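Local coordinates for probable ribosomal RNA small subunit methyltransferase (Thermus thermophilus, PDB 3DMH), which probably methylates N2 of a guanosine in 16S ribosomal RNA, using S-adenosylmethionine as methyl donor, at residues D263-A266 with S267-L271. Residues are numbered along the deposited sequence; the frame is centred on the assembly and turned at random.
With SAM (S-adenosylmethionine), chain D.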
loop_
_atom_site.group_PDB
_atom_site.type_symbol
_atom_site.label_atom_id
_atom_site.label_comp_id
_atom_site.label_asym_id
_atom_site.label_seq_id
_atom_site.Cartn_x
_atom_site.Cartn_y
_atom_site.Cartn_z
ATOM N N ASP A 263 -3.122 -2.300 3.999
ATOM C CA ASP A 263 -2.683 -3.281 3.012
ATOM C C ASP A 263 -1.173 -3.233 2.786
ATOM O O ASP A 263 -0.619 -4.202 2.268
ATOM C CB ASP A 263 -3.399 -2.995 1.696
ATOM C CG ASP A 263 -3.140 -4.043 0.635
ATOM O OD1 ASP A 263 -3.549 -5.208 0.836
ATOM O OD2 ASP A 263 -2.568 -3.690 -0.443
ATOM N N ASP A 264 -0.547 -2.088 3.083
ATOM C CA ASP A 264 0.864 -1.901 2.780
ATOM C C ASP A 264 1.762 -2.228 3.982
ATOM O O ASP A 264 1.642 -1.599 5.016
ATOM C CB ASP A 264 1.124 -0.446 2.330
ATOM C CG ASP A 264 2.591 -0.113 2.304
ATOM O OD1 ASP A 264 3.340 -0.909 1.755
ATOM O OD2 ASP A 264 2.986 0.952 2.853
ATOM N N LEU A 265 2.631 -3.229 3.827
ATOM C CA LEU A 265 3.544 -3.629 4.881
ATOM C C LEU A 265 4.381 -2.486 5.447
ATOM O O LEU A 265 4.585 -2.415 6.663
ATOM C CB LEU A 265 4.492 -4.729 4.388
ATOM C CG LEU A 265 5.490 -5.287 5.392
ATOM C CD1 LEU A 265 4.777 -5.883 6.590
ATOM C CD2 LEU A 265 6.356 -6.310 4.725
ATOM N N ALA A 266 4.901 -1.617 4.575
ATOM C CA ALA A 266 5.747 -0.503 5.075
ATOM C C ALA A 266 4.934 0.362 6.047
ATOM O O ALA A 266 5.434 0.814 7.083
ATOM C CB ALA A 266 6.287 0.317 3.909
ATOM N N SER A 267 3.661 0.577 5.724
ATOM C CA SER A 267 2.773 1.359 6.555
ATOM C C SER A 267 2.432 0.650 7.864
ATOM O O SER A 267 2.401 1.280 8.926
ATOM C CB SER A 267 1.500 1.715 5.781
ATOM O OG SER A 267 1.826 2.638 4.738
ATOM N N VAL A 268 2.208 -0.665 7.808
ATOM C CA VAL A 268 1.956 -1.447 9.022
ATOM C C VAL A 268 3.134 -1.309 9.992
ATOM O O VAL A 268 2.948 -1.053 11.194
ATOM C CB VAL A 268 1.751 -2.929 8.690
ATOM C CG1 VAL A 268 1.712 -3.792 9.958
ATOM C CG2 VAL A 268 0.473 -3.101 7.900
ATOM N N LEU A 269 4.348 -1.473 9.475
ATOM C CA LEU A 269 5.552 -1.380 10.330
ATOM C C LEU A 269 5.714 0.020 10.894
ATOM O O LEU A 269 6.145 0.200 12.037
ATOM C CB LEU A 269 6.810 -1.759 9.557
ATOM C CG LEU A 269 6.824 -3.222 9.077
ATOM C CD1 LEU A 269 7.975 -3.464 8.111
ATOM C CD2 LEU A 269 6.913 -4.202 10.252
ATOM N N SER A 270 5.354 1.011 10.084
ATOM C CA SER A 270 5.369 2.410 10.536
ATOM C C SER A 270 4.425 2.650 11.704
ATOM O O SER A 270 4.828 3.235 12.721
ATOM C CB SER A 270 5.029 3.343 9.381
ATOM O OG SER A 270 5.985 3.212 8.341
ATOM N N LEU A 271 3.181 2.179 11.564
ATOM C CA LEU A 271 2.224 2.265 12.662
ATOM C C LEU A 271 2.748 1.569 13.926
ATOM O O LEU A 271 2.613 2.102 15.024
ATOM C CB LEU A 271 0.894 1.648 12.237
ATOM C CG LEU A 271 -0.201 1.527 13.306
ATOM C CD1 LEU A 271 -0.527 2.904 13.932
ATOM C CD2 LEU A 271 -1.450 0.881 12.711
HETATM N N SAM D . -5.304 6.721 7.902
HETATM C CA SAM D . -4.008 7.305 7.412
HETATM C C SAM D . -4.058 8.810 7.567
HETATM O O SAM D . -5.171 9.296 7.809
HETATM O OXT SAM D . -3.023 9.480 7.413
HETATM C CB SAM D . -3.769 6.974 5.938
HETATM C CG SAM D . -4.838 7.470 4.961
HETATM S SD SAM D . -4.376 7.122 3.234
HETATM C CE SAM D . -5.375 8.346 2.337
HETATM C "C5'" SAM D . -5.257 5.597 2.789
HETATM C "C4'" SAM D . -4.582 4.355 3.349
HETATM O "O4'" SAM D . -5.328 3.260 2.823
HETATM C "C3'" SAM D . -3.115 4.171 2.936
HETATM O "O3'" SAM D . -2.267 4.003 4.065
HETATM C "C2'" SAM D . -3.158 2.932 2.036
HETATM O "O2'" SAM D . -1.978 2.151 2.023
HETATM C "C1'" SAM D . -4.377 2.232 2.633
HETATM N N9 SAM D . -4.901 1.214 1.743
HETATM C C8 SAM D . -4.902 1.182 0.350
HETATM N N7 SAM D . -5.525 0.052 -0.066
HETATM C C5 SAM D . -5.906 -0.648 1.060
HETATM C C6 SAM D . -6.536 -1.882 1.260
HETATM N N6 SAM D . -6.886 -2.661 0.228
HETATM N N1 SAM D . -6.770 -2.281 2.556
HETATM C C2 SAM D . -6.389 -1.511 3.632
HETATM N N3 SAM D . -5.711 -0.309 3.464
HETATM C C4 SAM D . -5.502 0.093 2.190
#
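Asp264 and Ser267 meet across the first turn of helix 265-277, where one carboxylate oxygen takes two bonds from the same residue. Ser267 OG donates to Asp264 OD2 at 2.8 Å, on that oxygen's anti lone pair, while Ser267 N reaches OD2 at 3.0 Å from well above the carboxylate plane, 67° out of it. The Asp264 carboxylate faces the opening amides because chi1 is 167°, which sets CG opposite the backbone N; OD1 takes a weak bond from Ala266 N. This is an N-cap, and Asp264 O starts the regular helix pattern by accepting from Val268 N at 3.0 Å. The helix is the crossover of a beta-alpha-beta unit between strands 257-262 and 283-286 of the Rossmann-like methyltransferase domain, and its cap adjoins the cofactor pocket: Asp263 CB lies 3.4 Å from adenine C6 of S-adenosylmethionine, and Glu262, which binds the cofactor, also accepts from Asp264 N. Were Asp264 an alanine, the Ser267 hydroxyl and amide would probably lose their shared acceptor and the first turn its side-chain cap. One turn on, Ser270 doubles the hold on Ala266 O: OG at 2.8 Å and N at 3.0 Å arrive from opposite faces of the carbonyl plane. These two polar grips, both made by buried serines, are the tight part of the contact. The partly exposed Leu265 and Leu269 meet more loosely, at van der Waals distance: their side chains, crossing at a slant, come no nearer than 4.1 Å, CG of Leu265 to CD1 of Leu269.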